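Long-range contacts in designed protein (Trypanosoma brucei, PDB 6IEV), which is a designed protein of the thioredoxin family whose function is not established, probably made to probe stability at high temperature: residues A[39-45]-A[69-75]; A[63-67]-A[115-120]; A[90-95]-A[106-112]. All coordinates share one frame; numbering follows the deposited sequence.

Contact 1: A[39-45]-A[69-75]; sequences RISVIVF and DVDTYSV
Arg-39 reaches over the start of the neighbouring strand to grip Asp-71 side-on. Its CB lies 3.6 Å from Asp-69 O, CG stays close to the same oxygen, and CD nears Asp-71 OD2. A bend in the chain (chi3 68°) then brings NE and NH2 to face the carboxylate. NE meets OD2 of Asp-71 at 2.7 Å, on the syn side but tilted out of the carboxylate plane, while NH2 meets Asp-71 OD1 at 3.0 Å from above that plane. Both oxygens lie near the guanidinium plane, although the two flat groups are turned 33° apart. NH2 also bonds to Pro-68 O, which helps fix the rotation of the group.

Beyond this salt bridge, strands 40-46 and 70-76 are the two parallel strands of the beta-alpha-beta unit whose connecting helix is 53-66, part of the thioredoxin fold. From Ile-40 O to Val-44 O, strand 40-46 alternately accepts backbone hydrogen bonds from strand 70-76 and donates to it. On the face bearing Ile-43, its CG2 touches Val-75 CG2 at 3.7 Å, the two side chains pointing the same way. Ser-41 CB lies at the edge of the Tyr-73 ring, 3.8 Å from CE2. Val-42 CG2 packs on Val-70 CG1 at 3.9 Å, on the face where Val-44 and Thr-72 touch Leu-60 of helix 53-66.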
loop_
_atom_site.group_PDB
_atom_site.type_symbol
_atom_site.label_atom_id
_atom_site.label_comp_id
_atom_site.label_asym_id
_atom_site.label_seq_id
_atom_site.Cartn_x
_atom_site.Cartn_y
_atom_site.Cartn_z
ATOM N N ARG A 39 -0.896 -16.614 -10.274
ATOM C CA ARG A 39 -1.086 -15.296 -9.696
ATOM C C ARG A 39 -2.506 -14.797 -9.942
ATOM O O ARG A 39 -3.250 -15.324 -10.769
ATOM C CB ARG A 39 -0.082 -14.304 -10.276
ATOM C CG ARG A 39 1.363 -14.645 -9.952
ATOM C CD ARG A 39 2.339 -14.039 -10.959
ATOM N NE ARG A 39 2.396 -12.577 -10.889
ATOM C CZ ARG A 39 3.078 -11.893 -9.977
ATOM N NH1 ARG A 39 3.780 -12.535 -9.050
ATOM N NH2 ARG A 39 3.067 -10.569 -9.995
ATOM N N ILE A 40 -2.890 -13.791 -9.174
ATOM C CA ILE A 40 -4.181 -13.142 -9.328
ATOM C C ILE A 40 -4.045 -12.065 -10.394
ATOM O O ILE A 40 -3.132 -11.228 -10.343
ATOM C CB ILE A 40 -4.667 -12.561 -7.994
ATOM C CG1 ILE A 40 -5.043 -13.702 -7.043
ATOM C CG2 ILE A 40 -5.827 -11.598 -8.203
ATOM C CD1 ILE A 40 -5.816 -13.238 -5.842
ATOM N N SER A 41 -4.928 -12.113 -11.386
ATOM C CA SER A 41 -4.992 -11.126 -12.448
ATOM C C SER A 41 -6.214 -10.231 -12.263
ATOM O O SER A 41 -7.316 -10.716 -11.976
ATOM C CB SER A 41 -5.058 -11.819 -13.817
ATOM O OG SER A 41 -4.285 -13.008 -13.837
ATOM N N VAL A 42 -6.033 -8.934 -12.472
ATOM C CA VAL A 42 -7.133 -7.977 -12.473
ATOM C C VAL A 42 -7.219 -7.342 -13.853
ATOM O O VAL A 42 -6.246 -6.742 -14.325
ATOM C CB VAL A 42 -6.931 -6.887 -11.415
ATOM C CG1 VAL A 42 -8.108 -5.924 -11.468
ATOM C CG2 VAL A 42 -6.717 -7.503 -10.020
ATOM N N ILE A 43 -8.376 -7.456 -14.497
ATOM C CA ILE A 43 -8.553 -6.992 -15.872
ATOM C C ILE A 43 -9.646 -5.941 -15.887
ATOM O O ILE A 43 -10.752 -6.184 -15.396
ATOM C CB ILE A 43 -8.916 -8.140 -16.830
ATOM C CG1 ILE A 43 -8.020 -9.346 -16.577
ATOM C CG2 ILE A 43 -8.842 -7.675 -18.285
ATOM C CD1 ILE A 43 -8.772 -10.657 -16.739
ATOM N N VAL A 44 -9.341 -4.784 -16.440
ATOM C CA VAL A 44 -10.340 -3.754 -16.655
ATOM C C VAL A 44 -10.730 -3.785 -18.134
ATOM O O VAL A 44 -9.863 -3.768 -19.020
ATOM C CB VAL A 44 -9.833 -2.366 -16.224
ATOM C CG1 VAL A 44 -8.708 -1.874 -17.106
ATOM C CG2 VAL A 44 -10.970 -1.374 -16.239
ATOM N N PHE A 45 -12.028 -3.898 -18.391
ATOM C CA PHE A 45 -12.589 -3.823 -19.740
ATOM C C PHE A 45 -13.178 -2.434 -19.922
ATOM O O PHE A 45 -14.161 -2.098 -19.259
ATOM C CB PHE A 45 -13.686 -4.876 -19.935
ATOM C CG PHE A 45 -13.184 -6.291 -19.926
ATOM C CD1 PHE A 45 -12.931 -6.949 -18.723
ATOM C CD2 PHE A 45 -12.960 -6.968 -21.121
ATOM C CE1 PHE A 45 -12.458 -8.259 -18.715
ATOM C CE2 PHE A 45 -12.495 -8.265 -21.125
ATOM C CZ PHE A 45 -12.237 -8.917 -19.926
ATOM N N ASP A 69 1.712 -9.932 -5.678
ATOM C CA ASP A 69 1.332 -11.100 -6.458
ATOM C C ASP A 69 0.130 -10.846 -7.353
ATOM O O ASP A 69 -0.583 -11.796 -7.714
ATOM C CB ASP A 69 1.057 -12.268 -5.511
ATOM C CG ASP A 69 2.299 -12.715 -4.763
ATOM O OD1 ASP A 69 2.725 -12.008 -3.818
ATOM O OD2 ASP A 69 2.851 -13.778 -5.127
ATOM N N VAL A 70 -0.106 -9.596 -7.740
ATOM C CA VAL A 70 -1.285 -9.225 -8.509
ATOM C C VAL A 70 -0.816 -8.594 -9.809
ATOM O O VAL A 70 0.029 -7.692 -9.792
ATOM C CB VAL A 70 -2.205 -8.284 -7.711
ATOM C CG1 VAL A 70 -3.080 -7.474 -8.634
ATOM C CG2 VAL A 70 -3.060 -9.110 -6.772
ATOM N N ASP A 71 -1.335 -9.085 -10.931
ATOM C CA ASP A 71 -1.081 -8.465 -12.226
ATOM C C ASP A 71 -2.346 -7.783 -12.725
ATOM O O ASP A 71 -3.455 -8.281 -12.524
ATOM C CB ASP A 71 -0.572 -9.496 -13.243
ATOM C CG ASP A 71 0.730 -10.193 -12.779
ATOM O OD1 ASP A 71 1.713 -9.491 -12.428
ATOM O OD2 ASP A 71 0.766 -11.446 -12.770
ATOM N N THR A 72 -2.178 -6.617 -13.331
ATOM C CA THR A 72 -3.299 -5.823 -13.793
ATOM C C THR A 72 -3.235 -5.710 -15.307
ATOM O O THR A 72 -2.153 -5.555 -15.881
ATOM C CB THR A 72 -3.306 -4.425 -13.128
ATOM O OG1 THR A 72 -2.131 -3.681 -13.494
ATOM C CG2 THR A 72 -3.366 -4.559 -11.593
ATOM N N TYR A 73 -4.410 -5.744 -15.941
ATOM C CA TYR A 73 -4.520 -5.737 -17.394
ATOM C C TYR A 73 -5.655 -4.818 -17.817
ATOM O O TYR A 73 -6.616 -4.601 -17.070
ATOM C CB TYR A 73 -4.749 -7.155 -17.954
ATOM C CG TYR A 73 -3.653 -8.142 -17.565
ATOM C CD1 TYR A 73 -2.464 -8.220 -18.299
ATOM C CD2 TYR A 73 -3.802 -8.984 -16.461
ATOM C CE1 TYR A 73 -1.464 -9.113 -17.959
ATOM C CE2 TYR A 73 -2.797 -9.880 -16.102
ATOM C CZ TYR A 73 -1.637 -9.940 -16.857
ATOM O OH TYR A 73 -0.649 -10.834 -16.523
ATOM N N SER A 74 -5.521 -4.293 -19.031
ATOM C CA SER A 74 -6.482 -3.391 -19.644
ATOM C C SER A 74 -6.910 -3.948 -21.002
ATOM O O SER A 74 -6.063 -4.270 -21.842
ATOM C CB SER A 74 -5.844 -2.008 -19.842
ATOM O OG SER A 74 -6.835 -1.050 -20.150
ATOM N N VAL A 75 -8.214 -4.005 -21.252
ATOM C CA VAL A 75 -8.711 -4.522 -22.519
ATOM C C VAL A 75 -9.656 -3.494 -23.124
ATOM O O VAL A 75 -10.716 -3.211 -22.557
ATOM C CB VAL A 75 -9.413 -5.874 -22.346
ATOM C CG1 VAL A 75 -10.083 -6.281 -23.682
ATOM C CG2 VAL A 75 -8.403 -6.915 -21.863
#

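Contact 2: A[63-67]-A[115-120]; sequences LAEVF and LRVTLD
The Phe-67 ring takes Leu-119 CD2 over one face, and Asp-120 OD1 and Arg-116 NE approach at its edge. The methyl sits almost over the ring centre, 4.1 Å from the centroid of Phe-67 and only 5° off the normal, a CH-pi contact. At the rim, Phe-67 CZ is 3.2 Å from Asp-120 OD1; carboxylate and ring planes are inclined at 45°, and the oxygen meets the edge, where the aromatic hydrogens lie. The guanidinium of Arg-116 is turned 73° from the ring, with NE 4.0 Å from Phe-67 CE2, so the two groups do not stack.

Arg-116 gets there by stretching: CG stands anti to the backbone N and the chain stays extended to NE, carrying the charged end across to the other helix. There NH2 lies 3.5 Å from Val-66 CG1, the two side chains crossing at about a right angle. NE and NH2 form salt bridges with Asp-111 and Asp-113 of the second subunit, so this part of the contact also belongs to a subunit interface.

In the thioredoxin fold, helices 53-66 and 112-123 pack on the same side of the central sheet, and the leucines fill the seam between them. Leu-63 splits its two methyls between partners: CD2 meets Leu-119 CD2 at 3.8 Å, and CD1 faces Leu-115 CD2 at 4.2 Å. Leu-119 CD2 is therefore shared between Leu-63 and the Phe-67 ring. On the sheet side of the seam, Leu-63 rests on Val-70 and Thr-72 of strand 70-76, and Leu-115 on Phe-95 and Ile-97 of strand 94-99.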
loop_
_atom_site.group_PDB
_atom_site.type_symbol
_atom_site.label_atom_id
_atom_site.label_comp_id
_atom_site.label_asym_id
_atom_site.label_seq_id
_atom_site.Cartn_x
_atom_site.Cartn_y
_atom_site.Cartn_z
ATOM N N LEU A 63 -2.464 0.012 -7.725
ATOM C CA LEU A 63 -2.831 -1.248 -7.110
ATOM C C LEU A 63 -1.844 -2.347 -7.482
ATOM O O LEU A 63 -1.647 -3.289 -6.708
ATOM C CB LEU A 63 -4.267 -1.591 -7.506
ATOM C CG LEU A 63 -4.944 -2.821 -6.923
ATOM C CD1 LEU A 63 -6.432 -2.561 -6.898
ATOM C CD2 LEU A 63 -4.643 -4.045 -7.768
ATOM N N ALA A 64 -1.212 -2.253 -8.656
ATOM C CA ALA A 64 -0.187 -3.240 -8.982
ATOM C C ALA A 64 1.073 -2.996 -8.167
ATOM O O ALA A 64 1.818 -3.939 -7.863
ATOM C CB ALA A 64 0.145 -3.197 -10.476
ATOM N N GLU A 65 1.337 -1.731 -7.834
ATOM C CA GLU A 65 2.524 -1.399 -7.057
ATOM C C GLU A 65 2.393 -1.885 -5.621
ATOM O O GLU A 65 3.352 -2.416 -5.054
ATOM C CB GLU A 65 2.755 0.112 -7.092
ATOM C CG GLU A 65 3.007 0.682 -8.491
ATOM C CD GLU A 65 3.134 2.204 -8.507
ATOM O OE1 GLU A 65 3.482 2.766 -9.566
ATOM O OE2 GLU A 65 2.891 2.842 -7.462
ATOM N N VAL A 66 1.196 -1.767 -5.040
ATOM C CA VAL A 66 0.971 -2.108 -3.638
ATOM C C VAL A 66 0.624 -3.571 -3.433
ATOM O O VAL A 66 0.647 -4.056 -2.292
ATOM C CB VAL A 66 -0.121 -1.143 -3.129
ATOM C CG1 VAL A 66 -0.876 -1.697 -1.954
ATOM C CG2 VAL A 66 0.498 0.187 -2.796
ATOM N N PHE A 67 0.404 -4.320 -4.501
ATOM C CA PHE A 67 0.068 -5.727 -4.386
ATOM C C PHE A 67 1.087 -6.542 -5.158
ATOM O O PHE A 67 1.159 -6.445 -6.396
ATOM C CB PHE A 67 -1.351 -6.003 -4.881
ATOM C CG PHE A 67 -2.410 -5.602 -3.894
ATOM C CD1 PHE A 67 -2.752 -6.438 -2.855
ATOM C CD2 PHE A 67 -3.035 -4.368 -3.987
ATOM C CE1 PHE A 67 -3.715 -6.063 -1.944
ATOM C CE2 PHE A 67 -4.000 -3.992 -3.082
ATOM C CZ PHE A 67 -4.340 -4.837 -2.065
ATOM N N LEU A 115 -13.256 -1.919 -6.165
ATOM C CA LEU A 115 -12.376 -2.946 -6.686
ATOM C C LEU A 115 -11.326 -3.328 -5.657
ATOM O O LEU A 115 -11.133 -4.514 -5.370
ATOM C CB LEU A 115 -11.732 -2.479 -7.992
ATOM C CG LEU A 115 -10.752 -3.577 -8.356
ATOM C CD1 LEU A 115 -11.504 -4.853 -8.772
ATOM C CD2 LEU A 115 -9.766 -3.153 -9.414
ATOM N N ARG A 116 -10.668 -2.334 -5.057
ATOM C CA ARG A 116 -9.682 -2.638 -4.018
ATOM C C ARG A 116 -10.324 -3.374 -2.842
ATOM O O ARG A 116 -9.764 -4.354 -2.332
ATOM C CB ARG A 116 -8.984 -1.359 -3.565
ATOM C CG ARG A 116 -7.768 -1.649 -2.698
ATOM C CD ARG A 116 -6.969 -0.399 -2.460
ATOM N NE ARG A 116 -5.789 -0.681 -1.644
ATOM C CZ ARG A 116 -4.772 0.160 -1.478
ATOM N NH1 ARG A 116 -4.770 1.345 -2.074
ATOM N NH2 ARG A 116 -3.752 -0.189 -0.708
ATOM N N VAL A 117 -11.507 -2.928 -2.407
ATOM C CA VAL A 117 -12.197 -3.603 -1.305
ATOM C C VAL A 117 -12.488 -5.048 -1.669
ATOM O O VAL A 117 -12.237 -5.974 -0.885
ATOM C CB VAL A 117 -13.482 -2.847 -0.932
ATOM C CG1 VAL A 117 -14.272 -3.644 0.074
ATOM C CG2 VAL A 117 -13.145 -1.467 -0.394
ATOM N N THR A 118 -13.012 -5.266 -2.876
ATOM C CA THR A 118 -13.326 -6.620 -3.318
ATOM C C THR A 118 -12.077 -7.483 -3.352
ATOM O O THR A 118 -12.098 -8.652 -2.936
ATOM C CB THR A 118 -13.958 -6.579 -4.712
ATOM O OG1 THR A 118 -15.091 -5.707 -4.700
ATOM C CG2 THR A 118 -14.361 -7.980 -5.163
ATOM N N LEU A 119 -10.979 -6.924 -3.865
ATOM C CA LEU A 119 -9.737 -7.678 -3.954
ATOM C C LEU A 119 -9.219 -8.028 -2.568
ATOM O O LEU A 119 -8.787 -9.161 -2.330
ATOM C CB LEU A 119 -8.699 -6.881 -4.750
ATOM C CG LEU A 119 -7.300 -7.499 -4.765
ATOM C CD1 LEU A 119 -7.359 -8.910 -5.338
ATOM C CD2 LEU A 119 -6.297 -6.598 -5.496
ATOM N N ASP A 120 -9.289 -7.077 -1.629
ATOM C CA ASP A 120 -8.827 -7.355 -0.268
ATOM C C ASP A 120 -9.619 -8.500 0.354
ATOM O O ASP A 120 -9.049 -9.391 1.000
ATOM C CB ASP A 120 -8.949 -6.094 0.594
ATOM C CG ASP A 120 -7.831 -5.100 0.347
ATOM O OD1 ASP A 120 -6.733 -5.530 -0.070
ATOM O OD2 ASP A 120 -8.047 -3.895 0.591
#

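Contact 3: A[90-95]-A[106-112]; sequences TSVPTF and EVKGPDI
The beta hairpin of strands 94-99 and 102-108, with the cis-proline loop that precedes it in the thioredoxin fold, brings Pro-93 and Phe-95 against 106-112. Phe-95 and Val-107 form an antiparallel hydrogen-bonded pair: Phe-95 N to Val-107 O is 3.0 Å and nearly straight at 175°, and Val-107 N to Phe-95 O is 2.9 Å. Gly-109 N extends the pairing to Pro-93 O at 3.1 Å. The peptide bond before Pro-93 is cis, and its ring touches Pro-110, CG to CB 3.9 Å. The Phe-95 ring has Val-107 O and Gly-109 O at its edge, while Phe-95 CZ lies 3.4 Å from Ile-112 CD1, the two side chains crossing at about a right angle. On the opposite face, Thr-94 CG2 is 3.6 Å from Glu-106 OE2, and Lys-108 runs beside Thr-94 with its CE near Thr-90 OG1. On the face of the hairpin that bears Phe-95 and Val-107, Phe-95 packs on Val-44 of strand 40-46, on Ile-56 and Leu-60 of helix 53-66, and on Leu-115 of helix 112-123, whose Lys-114 and Thr-118 touch Val-107.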
loop_
_atom_site.group_PDB
_atom_site.type_symbol
_atom_site.label_atom_id
_atom_site.label_comp_id
_atom_site.label_asym_id
_atom_site.label_seq_id
_atom_site.Cartn_x
_atom_site.Cartn_y
_atom_site.Cartn_z
ATOM N N THR A 90 -20.977 -7.106 -20.041
ATOM C CA THR A 90 -22.248 -6.515 -20.415
ATOM C C THR A 90 -22.265 -4.994 -20.313
ATOM O O THR A 90 -23.124 -4.358 -20.930
ATOM C CB THR A 90 -23.358 -7.086 -19.527
ATOM O OG1 THR A 90 -23.121 -6.704 -18.170
ATOM C CG2 THR A 90 -23.352 -8.602 -19.597
ATOM N N SER A 91 -21.342 -4.394 -19.571
ATOM C CA SER A 91 -21.204 -2.945 -19.556
ATOM C C SER A 91 -19.751 -2.604 -19.267
ATOM O O SER A 91 -19.000 -3.421 -18.737
ATOM C CB SER A 91 -22.138 -2.287 -18.535
ATOM O OG SER A 91 -22.117 -2.977 -17.299
ATOM N N VAL A 92 -19.356 -1.390 -19.630
ATOM C CA VAL A 92 -18.002 -0.928 -19.358
ATOM C C VAL A 92 -18.107 0.340 -18.520
ATOM O O VAL A 92 -19.117 1.050 -18.599
ATOM C CB VAL A 92 -17.208 -0.687 -20.655
ATOM C CG1 VAL A 92 -17.231 -1.925 -21.550
ATOM C CG2 VAL A 92 -17.715 0.553 -21.379
ATOM N N PRO A 93 -17.123 0.637 -17.667
ATOM C CA PRO A 93 -15.998 -0.264 -17.409
ATOM C C PRO A 93 -16.398 -1.385 -16.470
ATOM O O PRO A 93 -17.277 -1.205 -15.631
ATOM C CB PRO A 93 -14.955 0.651 -16.772
ATOM C CG PRO A 93 -15.763 1.690 -16.089
ATOM C CD PRO A 93 -16.955 1.930 -16.986
ATOM N N THR A 94 -15.777 -2.544 -16.641
ATOM C CA THR A 94 -15.952 -3.672 -15.740
ATOM C C THR A 94 -14.585 -4.219 -15.370
ATOM O O THR A 94 -13.684 -4.284 -16.211
ATOM C CB THR A 94 -16.809 -4.790 -16.367
ATOM O OG1 THR A 94 -18.120 -4.289 -16.620
ATOM C CG2 THR A 94 -16.921 -5.987 -15.429
ATOM N N PHE A 95 -14.443 -4.605 -14.108
ATOM C CA PHE A 95 -13.259 -5.269 -13.604
ATOM C C PHE A 95 -13.549 -6.745 -13.393
ATOM O O PHE A 95 -14.581 -7.102 -12.827
ATOM C CB PHE A 95 -12.827 -4.638 -12.285
ATOM C CG PHE A 95 -12.418 -3.204 -12.414
ATOM C CD1 PHE A 95 -11.110 -2.879 -12.725
ATOM C CD2 PHE A 95 -13.343 -2.181 -12.234
ATOM C CE1 PHE A 95 -10.719 -1.561 -12.848
ATOM C CE2 PHE A 95 -12.961 -0.855 -12.349
ATOM C CZ PHE A 95 -11.648 -0.546 -12.664
ATOM N N GLU A 106 -16.005 -9.844 -9.746
ATOM C CA GLU A 106 -16.301 -8.875 -10.786
ATOM C C GLU A 106 -16.826 -7.609 -10.122
ATOM O O GLU A 106 -17.639 -7.683 -9.200
ATOM C CB GLU A 106 -17.317 -9.458 -11.778
ATOM C CG GLU A 106 -17.914 -8.469 -12.759
ATOM C CD GLU A 106 -18.544 -9.157 -13.974
ATOM O OE1 GLU A 106 -18.258 -10.352 -14.212
ATOM O OE2 GLU A 106 -19.338 -8.502 -14.683
ATOM N N VAL A 107 -16.391 -6.448 -10.608
ATOM C CA VAL A 107 -16.858 -5.169 -10.090
ATOM C C VAL A 107 -17.357 -4.340 -11.257
ATOM O O VAL A 107 -16.578 -3.948 -12.139
ATOM C CB VAL A 107 -15.772 -4.412 -9.317
ATOM C CG1 VAL A 107 -16.166 -2.946 -9.160
ATOM C CG2 VAL A 107 -15.600 -5.040 -7.967
ATOM N N LYS A 108 -18.645 -4.055 -11.247
ATOM C CA LYS A 108 -19.301 -3.365 -12.346
ATOM C C LYS A 108 -19.364 -1.888 -12.030
ATOM O O LYS A 108 -19.677 -1.500 -10.902
ATOM C CB LYS A 108 -20.699 -3.919 -12.622
ATOM C CG LYS A 108 -20.670 -5.122 -13.539
ATOM C CD LYS A 108 -21.963 -5.907 -13.475
ATOM C CE LYS A 108 -22.080 -6.852 -14.663
ATOM N NZ LYS A 108 -23.065 -7.951 -14.437
ATOM N N GLY A 109 -18.963 -1.086 -12.994
ATOM C CA GLY A 109 -18.979 0.325 -12.830
ATOM C C GLY A 109 -17.583 0.813 -12.592
ATOM O O GLY A 109 -16.650 0.033 -12.405
ATOM N N PRO A 110 -17.418 2.127 -12.604
ATOM C CA PRO A 110 -16.088 2.724 -12.484
ATOM C C PRO A 110 -15.743 2.849 -11.013
ATOM O O PRO A 110 -14.983 3.735 -10.600
ATOM C CB PRO A 110 -16.259 4.103 -13.127
ATOM C CG PRO A 110 -17.725 4.434 -12.706
ATOM C CD PRO A 110 -18.469 3.111 -12.464
ATOM N N ASP A 111 -16.225 1.913 -10.200
ATOM C CA ASP A 111 -16.043 2.053 -8.761
ATOM C C ASP A 111 -14.846 1.182 -8.407
ATOM O O ASP A 111 -14.963 -0.002 -8.150
ATOM C CB ASP A 111 -17.299 1.708 -7.971
ATOM C CG ASP A 111 -17.225 2.234 -6.546
ATOM O OD1 ASP A 111 -16.200 2.878 -6.235
ATOM O OD2 ASP A 111 -18.137 1.958 -5.743
ATOM N N ILE A 112 -13.662 1.768 -8.561
ATOM C CA ILE A 112 -12.381 1.150 -8.240
ATOM C C ILE A 112 -12.132 1.119 -6.728
ATOM O O ILE A 112 -11.488 0.187 -6.244
ATOM C CB ILE A 112 -11.283 1.850 -9.082
ATOM C CG1 ILE A 112 -9.882 1.214 -8.915
ATOM C CG2 ILE A 112 -11.486 3.370 -9.104
ATOM C CD1 ILE A 112 -9.721 0.066 -9.920
#

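Contact 1 pairs two central strands of the sheet, contact 3 holds together the antiparallel hairpin at one edge of the sheet, and contact 2 ties together the two helices on one sheet face. The centres of contacts 1 and 2 lie about 10 Å apart, those of 1 and 3 about 13 Å, and those of 2 and 3 about 15 Å. Strands 40-46 and 94-99 are neighbours, linking contacts 1 and 3. Along the chain, contact 1 closes before contact 3 opens, its segments alternate with those of contact 2, and contact 3 falls between the segments of contact 2. Leu-115 touches both Val-42 and Phe-95, so the three contacts share one hydrophobic core between sheet and helices.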